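Local coordinates for SusD superfamily protein (Bacteroides fragilis, PDB 3L22) that probably binds glycans at the bacterial outer membrane, as in other SusD-family nutrient-uptake proteins, and also carries zinc-binding sites, at residues 72-76 and 423-429; 84-89 and 131-135; 289-293 and 364-368. All blocks are in the same frame, centred on the assembly; numbering follows the deposited sequence. Where two conformers were deposited one is given.

Contact 1: 72-76 and 423-429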
HETATM    1  N   MSE A  72      -2.820  -7.712  16.635  1.00 15.02           N
HETATM    2  CA  MSE A  72      -4.045  -6.897  16.634  1.00 15.51           C
HETATM    3  C   MSE A  72      -4.254  -6.304  18.027  1.00 15.75           C
HETATM    4  O   MSE A  72      -5.343  -6.351  18.591  1.00 15.29           O
HETATM    5  CB  MSE A  72      -5.276  -7.696  16.176  1.00 15.63           C
HETATM    6  CG  MSE A  72      -5.092  -8.424  14.887  1.00 16.13           C
HETATM    7 SE   MSE A  72      -4.710  -7.277  13.357  0.75 18.06          SE
HETATM    8  CE  MSE A  72      -6.463  -6.465  13.138  1.00 14.04           C
ATOM      9  N   ASN A  73      -3.183  -5.710  18.551  1.00 15.68           N
ATOM     10  CA  ASN A  73      -3.167  -5.246  19.915  1.00 16.73           C
ATOM     11  C   ASN A  73      -2.555  -3.851  20.038  1.00 16.42           C
ATOM     12  O   ASN A  73      -2.028  -3.522  21.073  1.00 18.04           O
ATOM     13  CB  ASN A  73      -2.397  -6.244  20.784  1.00 15.41           C
ATOM     14  CG  ASN A  73      -2.646  -6.049  22.270  1.00 17.95           C
ATOM     15  OD1 ASN A  73      -3.779  -5.851  22.688  1.00 21.60           O
ATOM     16  ND2 ASN A  73      -1.586  -6.097  23.071  1.00 15.55           N
ATOM     17  N   VAL A  74      -2.659  -3.030  19.001  1.00 16.54           N
ATOM     18  CA  VAL A  74      -1.995  -1.728  18.998  1.00 16.18           C
ATOM     19  C   VAL A  74      -2.812  -0.730  19.813  1.00 16.25           C
ATOM     20  O   VAL A  74      -4.048  -0.624  19.629  1.00 15.89           O
ATOM     21  CB  VAL A  74      -1.756  -1.184  17.572  1.00 17.19           C
ATOM     22  CG1 VAL A  74      -1.347   0.278  17.643  1.00 14.21           C
ATOM     23  CG2 VAL A  74      -0.683  -2.035  16.871  1.00 16.08           C
ATOM     24  N   GLY A  75      -2.117  -0.048  20.736  1.00 15.14           N
ATOM     25  CA  GLY A  75      -2.699   0.948  21.634  1.00 15.59           C
ATOM     26  C   GLY A  75      -2.219   2.358  21.320  1.00 15.08           C
ATOM     27  O   GLY A  75      -1.523   2.588  20.327  1.00 14.26           O
ATOM     28  N   ILE A  76      -2.594   3.297  22.173  1.00 14.26           N
ATOM     29  CA  ILE A  76      -2.299   4.715  21.922  1.00 14.80           C
ATOM     30  C   ILE A  76      -0.821   5.091  22.035  1.00 15.14           C
ATOM     31  O   ILE A  76      -0.448   6.168  21.567  1.00 15.33           O
ATOM     32  CB  ILE A  76      -3.162   5.665  22.790  1.00 14.82           C
ATOM     33  CG1 ILE A  76      -2.858   5.522  24.314  1.00 16.19           C
ATOM     34  CG2 ILE A  76      -4.682   5.427  22.496  1.00 12.95           C
ATOM     35  CD1 ILE A  76      -3.686   6.512  25.230  1.00 12.78           C
ATOM     36  N   LYS A 423     -10.215  -3.558  18.652  1.00 16.98           N
ATOM     37  CA  LYS A 423      -8.902  -3.782  18.039  1.00 17.25           C
ATOM     38  C   LYS A 423      -8.906  -4.079  16.529  1.00 16.11           C
ATOM     39  O   LYS A 423      -7.847  -4.379  15.946  1.00 15.83           O
ATOM     40  CB  LYS A 423      -8.124  -4.870  18.803  1.00 17.88           C
ATOM     41  CG  LYS A 423      -7.800  -4.535  20.287  1.00 19.00           C
ATOM     42  CD  LYS A 423      -6.886  -3.335  20.439  1.00 21.09           C
ATOM     43  CE  LYS A 423      -6.539  -2.999  21.919  1.00 21.49           C
ATOM     44  NZ  LYS A 423      -5.929  -1.614  21.858  1.00 25.30           N
ATOM     45  N   TYR A 424     -10.074  -3.984  15.878  1.00 15.31           N
ATOM     46  CA  TYR A 424     -10.117  -4.037  14.425  1.00 15.05           C
ATOM     47  C   TYR A 424      -9.321  -2.874  13.815  1.00 15.33           C
ATOM     48  O   TYR A 424      -8.698  -3.020  12.741  1.00 15.55           O
ATOM     49  CB  TYR A 424     -11.556  -3.971  13.924  1.00 15.50           C
ATOM     50  CG  TYR A 424     -11.772  -4.432  12.485  1.00 14.36           C
ATOM     51  CD1 TYR A 424     -11.673  -5.765  12.149  1.00 15.12           C
ATOM     52  CD2 TYR A 424     -12.151  -3.554  11.490  1.00 15.46           C
ATOM     53  CE1 TYR A 424     -11.918  -6.205  10.884  1.00 15.39           C
ATOM     54  CE2 TYR A 424     -12.410  -4.011  10.181  1.00 15.75           C
ATOM     55  CZ  TYR A 424     -12.263  -5.331   9.889  1.00 13.59           C
ATOM     56  OH  TYR A 424     -12.522  -5.804   8.627  1.00 12.89           O
ATOM     57  N   THR A 425      -9.373  -1.727  14.490  1.00 14.93           N
ATOM     58  CA  THR A 425      -8.711  -0.528  14.048  1.00 15.18           C
ATOM     59  C   THR A 425      -7.651  -0.120  15.077  1.00 15.55           C
ATOM     60  O   THR A 425      -7.620  -0.622  16.195  1.00 15.83           O
ATOM     61  CB  THR A 425      -9.704   0.615  13.911  1.00 14.63           C
ATOM     62  OG1 THR A 425     -10.245   0.906  15.204  1.00 14.68           O
ATOM     63  CG2 THR A 425     -10.829   0.271  12.903  1.00 13.54           C
ATOM     64  N   TRP A 426      -6.779   0.785  14.652  1.00 14.53           N
ATOM     65  CA  TRP A 426      -5.836   1.430  15.522  1.00 14.31           C
ATOM     66  C   TRP A 426      -6.540   2.630  16.179  1.00 14.34           C
ATOM     67  O   TRP A 426      -7.340   3.301  15.528  1.00 13.87           O
ATOM     68  CB  TRP A 426      -4.659   1.931  14.688  1.00 14.45           C
ATOM     69  CG  TRP A 426      -3.634   0.907  14.331  1.00 11.45           C
ATOM     70  CD1 TRP A 426      -3.718  -0.457  14.466  1.00 13.76           C
ATOM     71  CD2 TRP A 426      -2.341   1.177  13.811  1.00 10.13           C
ATOM     72  NE1 TRP A 426      -2.543  -1.042  14.053  1.00 12.33           N
ATOM     73  CE2 TRP A 426      -1.677  -0.057  13.661  1.00 11.97           C
ATOM     74  CE3 TRP A 426      -1.656   2.352  13.491  1.00 12.64           C
ATOM     75  CZ2 TRP A 426      -0.375  -0.151  13.158  1.00 12.73           C
ATOM     76  CZ3 TRP A 426      -0.332   2.249  12.986  1.00 12.68           C
ATOM     77  CH2 TRP A 426       0.276   1.022  12.837  1.00 12.75           C
ATOM     78  N   PRO A 427      -6.261   2.895  17.448  1.00 14.04           N
ATOM     79  CA  PRO A 427      -6.837   4.080  18.061  1.00 14.61           C
ATOM     80  C   PRO A 427      -5.993   5.311  17.717  1.00 14.45           C
ATOM     81  O   PRO A 427      -4.799   5.187  17.422  1.00 14.72           O
ATOM     82  CB  PRO A 427      -6.748   3.764  19.552  1.00 15.21           C
ATOM     83  CG  PRO A 427      -5.452   2.941  19.655  1.00 15.58           C
ATOM     84  CD  PRO A 427      -5.445   2.113  18.402  1.00 14.70           C
ATOM     85  N   ILE A 428      -6.610   6.490  17.763  1.00 14.77           N
ATOM     86  CA  ILE A 428      -5.902   7.732  17.571  1.00 15.02           C
ATOM     87  C   ILE A 428      -4.782   7.807  18.621  1.00 14.84           C
ATOM     88  O   ILE A 428      -5.056   7.615  19.790  1.00 13.47           O
ATOM     89  CB  ILE A 428      -6.820   8.972  17.709  1.00 15.88           C
ATOM     90  CG1 ILE A 428      -7.954   8.956  16.661  1.00 16.01           C
ATOM     91  CG2 ILE A 428      -5.962  10.250  17.602  1.00 15.24           C
ATOM     92  CD1 ILE A 428      -7.506   8.853  15.196  1.00 12.04           C
ATOM     93  N   PRO A 429      -3.511   8.046  18.194  1.00 14.20           N
ATOM     94  CA  PRO A 429      -2.402   7.901  19.147  1.00 14.75           C
ATOM     95  C   PRO A 429      -2.276   9.022  20.138  1.00 13.88           C
ATOM     96  O   PRO A 429      -2.719  10.132  19.874  1.00 13.88           O
ATOM     97  CB  PRO A 429      -1.147   7.886  18.252  1.00 14.93           C
ATOM     98  CG  PRO A 429      -1.586   8.640  17.041  1.00 15.42           C
ATOM     99  CD  PRO A 429      -3.010   8.188  16.824  1.00 14.92           C
TER
HETATM  100  O   HOH W   1      -5.311  -1.757  17.571  1.00 14.27           O
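This is a loop-on-loop contact in which the loop between helices 67-70 and 79-103 runs alongside the loop that leads into helix 430-435 near the end of the chain. Met72, present as selenomethionine, takes positive phi in the Schellman motif that ends helix 67-70, and its O lies 3.2 Å from Lys423 CB. The centre is Val74. Its CG1 sits almost on the normal of the Trp426 five-membered ring, 3.9 Å from the centroid, a CH-pi contact. On the polar side, Val74 O accepts from Lys423 NZ at 3.1 Å and from water 1 at 2.7 Å; the same water donates to Thr425 O at 2.9 Å. The contact thus joins the N-terminal family region to the C-terminal one, as expected in the SusD fold, where the two pack together. Farther along, Ile76 CG2 approaches Pro427 CG at 3.9 Å and Ile428 O at 3.5 Å. Pro429 is the N-cap of helix 430-435, while Asn81 ND2 hydrogen-bonds to both Gly75 O and Pro427 O.

Contact 2: 84-89 and 131-135; sequences TWTYAY and LNNLY
A turn of helix 79-103 meets the end of helix 113-131 and the bend that follows it, burying 300 Å² without a hydrogen bond between the segments. Residues 84-89 are regular alpha helix. Leu131 O accepts from Leu134 N at 3.1 Å and from Tyr135 N at 3.3 Å, so the chain curls back and points Leu131, Leu134 and Tyr135 at the helix. The closest CA pair is Trp85 and Leu131, 7.7 Å apart. Leu131 (chi1 m, chi2 t) is the main bump: its CD2 lies 3.8 Å from Ala88 CB, in the hollow left by that small residue, and 4.2 Å from Thr84 CG2, one turn away, while its CD1 reaches 3.7 Å from Tyr89 CE2. Leu134 CD1 closes on Thr84 CG2 at 3.9 Å. Trp85 (chi1 t) turns its edge onto the face of Tyr135 (chi1 m), a T-shaped stack with centroids 5.0 Å apart, planes at 85° and Trp85 CE3 to Tyr135 CZ at 3.5 Å. A helix packed on the turn ending the next helix is consistent with the helical-hairpin, TPR-clan character of this region. Tyr135 OH bonds to Asn81, earlier on the same helix as Trp85, and Trp85 NE1 to Glu432; between the segments, cohesion is apolar and aromatic.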
ATOM      1  N   THR A  84       3.620   6.176  12.485  1.00 14.94           N
ATOM      2  CA  THR A  84       2.815   6.260  11.286  1.00 14.79           C
ATOM      3  C   THR A  84       2.090   7.598  11.241  1.00 15.15           C
ATOM      4  O   THR A  84       2.089   8.285  10.218  1.00 15.51           O
ATOM      5  CB  THR A  84       1.794   5.118  11.213  1.00 15.84           C
ATOM      6  OG1 THR A  84       2.500   3.867  11.158  1.00 14.92           O
ATOM      7  CG2 THR A  84       0.878   5.305   9.979  1.00 13.42           C
ATOM      8  N   TRP A  85       1.477   7.954  12.371  1.00 14.86           N
ATOM      9  CA  TRP A  85       0.763   9.219  12.518  1.00 14.76           C
ATOM     10  C   TRP A  85       1.672  10.437  12.276  1.00 14.79           C
ATOM     11  O   TRP A  85       1.399  11.267  11.405  1.00 14.60           O
ATOM     12  CB  TRP A  85       0.133   9.306  13.916  1.00 14.42           C
ATOM     13  CG  TRP A  85      -0.839  10.415  14.057  1.00 15.25           C
ATOM     14  CD1 TRP A  85      -0.564  11.690  14.439  1.00 14.81           C
ATOM     15  CD2 TRP A  85      -2.256  10.362  13.812  1.00 13.50           C
ATOM     16  NE1 TRP A  85      -1.709  12.439  14.429  1.00 16.61           N
ATOM     17  CE2 TRP A  85      -2.765  11.650  14.059  1.00 16.41           C
ATOM     18  CE3 TRP A  85      -3.134   9.359  13.384  1.00 14.39           C
ATOM     19  CZ2 TRP A  85      -4.120  11.968  13.913  1.00 13.93           C
ATOM     20  CZ3 TRP A  85      -4.472   9.666  13.249  1.00 14.83           C
ATOM     21  CH2 TRP A  85      -4.957  10.969  13.531  1.00 14.49           C
ATOM     22  N   THR A  86       2.724  10.544  13.078  1.00 14.25           N
ATOM     23  CA  THR A  86       3.628  11.659  13.004  1.00 14.00           C
ATOM     24  C   THR A  86       4.210  11.814  11.605  1.00 13.99           C
ATOM     25  O   THR A  86       4.156  12.906  11.061  1.00 12.39           O
ATOM     26  CB  THR A  86       4.750  11.513  14.036  1.00 13.84           C
ATOM     27  OG1 THR A  86       4.154  11.466  15.338  1.00 15.42           O
ATOM     28  CG2 THR A  86       5.751  12.714  13.988  1.00 13.91           C
ATOM     29  N   TYR A  87       4.694  10.727  10.984  1.00 14.29           N
ATOM     30  CA  TYR A  87       5.381  10.892   9.686  1.00 14.48           C
ATOM     31  C   TYR A  87       4.435  11.044   8.495  1.00 14.67           C
ATOM     32  O   TYR A  87       4.802  11.730   7.542  1.00 14.45           O
ATOM     33  CB  TYR A  87       6.511   9.848   9.495  1.00 14.32           C
ATOM     34  CG  TYR A  87       7.619  10.187  10.457  1.00 15.32           C
ATOM     35  CD1 TYR A  87       7.642   9.662  11.745  1.00 17.60           C
ATOM     36  CD2 TYR A  87       8.588  11.113  10.115  1.00 16.35           C
ATOM     37  CE1 TYR A  87       8.616  10.042  12.651  1.00 17.39           C
ATOM     38  CE2 TYR A  87       9.548  11.514  11.011  1.00 17.28           C
ATOM     39  CZ  TYR A  87       9.560  10.967  12.259  1.00 18.71           C
ATOM     40  OH  TYR A  87      10.515  11.336  13.129  1.00 21.91           O
ATOM     41  N   ALA A  88       3.243  10.440   8.549  1.00 14.33           N
ATOM     42  CA  ALA A  88       2.216  10.707   7.557  1.00 14.69           C
ATOM     43  C   ALA A  88       1.833  12.191   7.575  1.00 15.20           C
ATOM     44  O   ALA A  88       1.775  12.800   6.531  1.00 14.56           O
ATOM     45  CB  ALA A  88       0.954   9.813   7.741  1.00 14.01           C
ATOM     46  N   TYR A  89       1.565  12.748   8.755  1.00 15.39           N
ATOM     47  CA  TYR A  89       1.158  14.149   8.853  1.00 15.07           C
ATOM     48  C   TYR A  89       2.296  15.097   8.525  1.00 15.59           C
ATOM     49  O   TYR A  89       2.027  16.163   7.954  1.00 14.24           O
ATOM     50  CB  TYR A  89       0.478  14.487  10.227  1.00 15.55           C
ATOM     51  CG  TYR A  89      -0.999  14.130  10.199  1.00 14.47           C
ATOM     52  CD1 TYR A  89      -1.909  14.904   9.466  1.00 14.65           C
ATOM     53  CD2 TYR A  89      -1.474  12.981  10.813  1.00 12.83           C
ATOM     54  CE1 TYR A  89      -3.242  14.539   9.363  1.00 16.66           C
ATOM     55  CE2 TYR A  89      -2.810  12.633  10.755  1.00 14.13           C
ATOM     56  CZ  TYR A  89      -3.694  13.406  10.027  1.00 15.16           C
ATOM     57  OH  TYR A  89      -5.023  13.044   9.969  1.00 14.81           O
ATOM     58  N   LEU A 131      -3.614   6.174   6.066  1.00 12.07           N
ATOM     59  CA  LEU A 131      -4.261   6.497   7.339  1.00 12.62           C
ATOM     60  C   LEU A 131      -5.713   5.973   7.370  1.00 12.93           C
ATOM     61  O   LEU A 131      -6.172   5.433   8.388  1.00 13.06           O
ATOM     62  CB  LEU A 131      -4.239   7.997   7.604  1.00 12.76           C
ATOM     63  CG  LEU A 131      -2.897   8.721   7.792  1.00 12.32           C
ATOM     64  CD1 LEU A 131      -3.146  10.221   7.930  1.00  8.86           C
ATOM     65  CD2 LEU A 131      -2.144   8.126   9.036  1.00 11.70           C
ATOM     66  N   ASN A 132      -6.390   6.028   6.223  1.00 13.01           N
ATOM     67  CA  ASN A 132      -7.790   5.632   6.131  1.00 13.46           C
ATOM     68  C   ASN A 132      -7.958   4.115   6.226  1.00 13.14           C
ATOM     69  O   ASN A 132      -9.080   3.638   6.319  1.00 12.58           O
ATOM     70  CB  ASN A 132      -8.426   6.113   4.810  1.00 13.25           C
ATOM     71  CG  ASN A 132      -9.830   6.675   4.983  1.00 13.57           C
ATOM     72  OD1 ASN A 132     -10.183   7.167   6.049  1.00 14.33           O
ATOM     73  ND2 ASN A 132     -10.643   6.615   3.904  1.00 11.71           N
ATOM     74  N   ASN A 133      -6.855   3.374   6.123  1.00 13.04           N
ATOM     75  CA  ASN A 133      -6.858   1.919   6.263  1.00 12.98           C
ATOM     76  C   ASN A 133      -6.255   1.426   7.579  1.00 13.34           C
ATOM     77  O   ASN A 133      -5.952   0.220   7.707  1.00 14.25           O
ATOM     78  CB  ASN A 133      -6.140   1.300   5.063  1.00 13.31           C
ATOM     79  CG  ASN A 133      -6.998   1.292   3.818  1.00 13.89           C
ATOM     80  OD1 ASN A 133      -7.886   0.438   3.696  1.00 16.49           O
ATOM     81  ND2 ASN A 133      -6.765   2.247   2.901  1.00 14.86           N
ATOM     82  N   LEU A 134      -6.169   2.321   8.573  1.00 13.25           N
ATOM     83  CA  LEU A 134      -5.738   1.984   9.941  1.00 13.24           C
ATOM     84  C   LEU A 134      -6.715   2.453  11.033  1.00 13.72           C
ATOM     85  O   LEU A 134      -7.080   1.667  11.907  1.00 14.54           O
ATOM     86  CB  LEU A 134      -4.344   2.531  10.227  1.00 12.44           C
ATOM     87  CG  LEU A 134      -3.219   1.857   9.427  1.00 14.00           C
ATOM     88  CD1 LEU A 134      -1.928   2.697   9.479  1.00  9.89           C
ATOM     89  CD2 LEU A 134      -3.015   0.403   9.922  1.00 14.08           C
ATOM     90  N   TYR A 135      -7.160   3.702  10.961  1.00 13.15           N
ATOM     91  CA  TYR A 135      -7.897   4.340  12.047  1.00 14.17           C
ATOM     92  C   TYR A 135      -9.435   4.162  12.031  1.00 14.22           C
ATOM     93  O   TYR A 135     -10.000   3.911  13.059  1.00 14.55           O
ATOM     94  CB  TYR A 135      -7.453   5.807  12.159  1.00 14.16           C
ATOM     95  CG  TYR A 135      -5.970   5.874  12.494  1.00 15.15           C
ATOM     96  CD1 TYR A 135      -5.518   5.674  13.814  1.00 15.30           C
ATOM     97  CD2 TYR A 135      -5.013   6.071  11.503  1.00 14.27           C
ATOM     98  CE1 TYR A 135      -4.145   5.689  14.132  1.00 14.76           C
ATOM     99  CE2 TYR A 135      -3.637   6.065  11.819  1.00 14.09           C
ATOM    100  CZ  TYR A 135      -3.212   5.889  13.119  1.00 14.26           C
ATOM    101  OH  TYR A 135      -1.865   5.925  13.401  1.00 14.61           O
TER

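Contact 3: 289-293 and 364-368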
ATOM      1  N   PRO A 289      -3.244 -25.954  -0.903  1.00 17.41           N
ATOM      2  CA  PRO A 289      -2.496 -26.647  -1.969  0.50 17.41           C
ATOM      3  C   PRO A 289      -2.478 -25.992  -3.374  1.00 17.32           C
ATOM      4  O   PRO A 289      -1.410 -26.033  -4.001  1.00 17.39           O
ATOM      5  CB  PRO A 289      -3.099 -28.056  -1.959  0.50 17.45           C
ATOM      6  CG  PRO A 289      -3.418 -28.293  -0.508  0.50 16.92           C
ATOM      7  CD  PRO A 289      -3.905 -26.933  -0.001  0.50 17.18           C
ATOM      8  N   ASP A 290      -3.526 -25.297  -3.810  1.00 16.44           N
ATOM      9  CA  ASP A 290      -3.467 -24.581  -5.084  1.00 16.30           C
ATOM     10  C   ASP A 290      -2.588 -23.321  -5.103  1.00 14.97           C
ATOM     11  O   ASP A 290      -2.325 -22.762  -6.156  1.00 13.26           O
ATOM     12  CB  ASP A 290      -4.864 -24.231  -5.571  1.00 17.91           C
ATOM     13  CG  ASP A 290      -5.698 -25.479  -5.959  1.00 20.85           C
ATOM     14  OD1 ASP A 290      -5.249 -26.638  -5.795  1.00 22.32           O
ATOM     15  OD2 ASP A 290      -6.815 -25.262  -6.472  1.00 27.08           O
ATOM     16  N   TYR A 291      -2.135 -22.877  -3.941  1.00 14.04           N
ATOM     17  CA  TYR A 291      -1.347 -21.692  -3.820  1.00 13.43           C
ATOM     18  C   TYR A 291      -0.017 -22.030  -3.164  1.00 13.25           C
ATOM     19  O   TYR A 291       0.626 -21.176  -2.605  1.00 12.90           O
ATOM     20  CB  TYR A 291      -2.188 -20.623  -3.072  1.00 13.47           C
ATOM     21  CG  TYR A 291      -3.455 -20.362  -3.860  1.00 12.59           C
ATOM     22  CD1 TYR A 291      -3.484 -19.462  -4.896  1.00 11.96           C
ATOM     23  CD2 TYR A 291      -4.611 -21.115  -3.608  1.00 15.57           C
ATOM     24  CE1 TYR A 291      -4.634 -19.308  -5.678  1.00 13.37           C
ATOM     25  CE2 TYR A 291      -5.763 -20.961  -4.356  1.00 13.50           C
ATOM     26  CZ  TYR A 291      -5.764 -20.050  -5.396  1.00 14.53           C
ATOM     27  OH  TYR A 291      -6.908 -19.905  -6.125  1.00 16.40           O
ATOM     28  N   SER A 292       0.387 -23.304  -3.245  1.00 12.65           N
ATOM     29  CA  SER A 292       1.707 -23.719  -2.836  1.00 12.34           C
ATOM     30  C   SER A 292       2.265 -24.789  -3.750  1.00 12.63           C
ATOM     31  O   SER A 292       3.057 -25.593  -3.336  1.00 13.28           O
ATOM     32  CB  SER A 292       1.677 -24.199  -1.386  1.00 12.05           C
ATOM     33  OG  SER A 292       0.747 -25.229  -1.221  1.00 13.85           O
ATOM     34  N   LEU A 293       1.927 -24.735  -5.025  1.00 13.62           N
ATOM     35  CA  LEU A 293       2.365 -25.749  -5.970  1.00 13.90           C
ATOM     36  C   LEU A 293       3.885 -25.669  -6.169  1.00 14.37           C
ATOM     37  O   LEU A 293       4.453 -24.583  -6.339  1.00 14.17           O
ATOM     38  CB  LEU A 293       1.647 -25.544  -7.299  1.00 14.51           C
ATOM     39  CG  LEU A 293       0.139 -25.747  -7.293  1.00 14.66           C
ATOM     40  CD1 LEU A 293      -0.467 -25.122  -8.579  1.00 12.51           C
ATOM     41  CD2 LEU A 293      -0.211 -27.237  -7.108  1.00 12.37           C
ATOM     42  N   THR A 364      -1.237 -28.122 -16.468  1.00 23.15           N
ATOM     43  CA  THR A 364      -1.199 -29.010 -15.294  1.00 22.01           C
ATOM     44  C   THR A 364      -1.758 -28.367 -13.994  1.00 20.74           C
ATOM     45  O   THR A 364      -1.507 -28.838 -12.915  1.00 20.11           O
ATOM     46  CB  THR A 364       0.219 -29.404 -15.049  1.00 22.95           C
ATOM     47  OG1 THR A 364       0.957 -28.206 -14.814  1.00 23.46           O
ATOM     48  CG2 THR A 364       0.799 -30.172 -16.296  1.00 22.74           C
ATOM     49  N   ASP A 365      -2.537 -27.302 -14.109  1.00 19.90           N
ATOM     50  CA  ASP A 365      -3.101 -26.586 -12.939  1.00 18.03           C
ATOM     51  C   ASP A 365      -4.325 -27.356 -12.372  1.00 17.36           C
ATOM     52  O   ASP A 365      -5.260 -27.674 -13.107  1.00 15.39           O
ATOM     53  CB  ASP A 365      -3.537 -25.202 -13.408  1.00 17.47           C
ATOM     54  CG  ASP A 365      -3.854 -24.235 -12.276  1.00 16.95           C
ATOM     55  OD1 ASP A 365      -4.002 -24.633 -11.101  1.00 15.92           O
ATOM     56  OD2 ASP A 365      -3.947 -23.020 -12.584  1.00 18.78           O
ATOM     57  N   PRO A 366      -4.349 -27.605 -11.068  1.00 16.97           N
ATOM     58  CA  PRO A 366      -5.539 -28.196 -10.462  1.00 17.68           C
ATOM     59  C   PRO A 366      -6.778 -27.294 -10.397  1.00 17.32           C
ATOM     60  O   PRO A 366      -7.858 -27.801 -10.166  1.00 18.22           O
ATOM     61  CB  PRO A 366      -5.075 -28.576  -9.053  1.00 17.94           C
ATOM     62  CG  PRO A 366      -3.881 -27.890  -8.821  1.00 17.04           C
ATOM     63  CD  PRO A 366      -3.247 -27.497 -10.104  1.00 18.08           C
ATOM     64  N   LEU A 367      -6.618 -25.993 -10.589  1.00 16.48           N
ATOM     65  CA  LEU A 367      -7.742 -25.050 -10.615  1.00 16.76           C
ATOM     66  C   LEU A 367      -8.209 -24.883 -12.059  1.00 17.27           C
ATOM     67  O   LEU A 367      -7.417 -24.510 -12.923  1.00 17.67           O
ATOM     68  CB  LEU A 367      -7.286 -23.700 -10.054  1.00 16.22           C
ATOM     69  CG  LEU A 367      -8.297 -22.560  -9.920  1.00 16.97           C
ATOM     70  CD1 LEU A 367      -9.358 -22.926  -8.878  1.00 16.71           C
ATOM     71  CD2 LEU A 367      -7.551 -21.263  -9.558  1.00 13.72           C
ATOM     72  N   ASN A 368      -9.464 -25.202 -12.330  1.00 17.21           N
ATOM     73  CA  ASN A 368     -10.030 -24.943 -13.640  1.00 17.73           C
ATOM     74  C   ASN A 368     -10.753 -23.585 -13.652  1.00 16.89           C
ATOM     75  O   ASN A 368     -11.946 -23.489 -13.344  1.00 17.27           O
ATOM     76  CB  ASN A 368     -10.953 -26.081 -14.060  1.00 18.75           C
ATOM     77  CG  ASN A 368     -11.311 -26.012 -15.535  1.00 23.22           C
ATOM     78  OD1 ASN A 368     -11.288 -24.917 -16.154  1.00 28.67           O
ATOM     79  ND2 ASN A 368     -11.637 -27.171 -16.119  1.00 24.87           N
TER
HETATM   80  O   HOH W   2      -8.502 -26.866  -7.394  1.00 18.46           O
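An aspartate lies at the centre of this small surface contact, yet its carboxylate oxygens face carbon atoms of the 364-368 loop: Asp290 OD1 is 3.5 Å from Pro366 CG, and Asp290 OD2 is 3.9 Å from Leu367 CB. No direct hydrogen bond crosses between the segments. Water 2 makes the polar link instead, donating to Asp290 OD2 at a short 2.5 Å and, weakly, to Pro366 O at 3.0 Å. Leu293 CD1 and Pro366 CD form the apolar pair, 4.0 Å apart, and Tyr291 OH is in plain van der Waals contact with Leu367 CD2 at 3.7 Å.

The loop 364-368 is shaped by an Asx turn, in which Asp365 OD1 accepts from Leu367 N at 3.0 Å; this presents Pro366 and Leu367 toward the 289-293 loop. Arg356, from helix 345-359, ties the two loops together from outside, forming a salt bridge with Asp365 OD2 and a hydrogen bond to Asp290 O. Tyr291 meanwhile packs against helix 374-388. The contact therefore joins the loop ahead of helix 297-302 to the connection between helices 345-359 and 374-388.

Asp290 has been observed as a zinc ligand in crystals of this protein, and a zinc ion lies about 3 Å from its side chain. Its carboxylate makes no direct hydrogen bond to the 364-368 segment, which is consistent with that role in metal binding.

How the contacts relate
Followed from the N terminus, the chain first enters contact 1 at residues 72-76, which closes only at 423-429 and so encloses the other two. Just beyond this opening, contact 2 starts on helix 79-103 and closes at 131-135, a short loop almost entirely helical. Contact 3 opens much later, at 289-293, and closes at 364-368; it follows contact 2 in series, and no loops cross. Contacts 1 and 2 touch, with centres about 12 Å apart and a probable hydrogen bond from Trp426 N to Leu134 O at 2.9 Å, so the C-terminal loop is joined to the bend that follows helix 113-131. Contact 3 is remote, its centre about 37 Å from that of contact 1, and links the loop before helix 297-302 to the 345-359/374-388 connection.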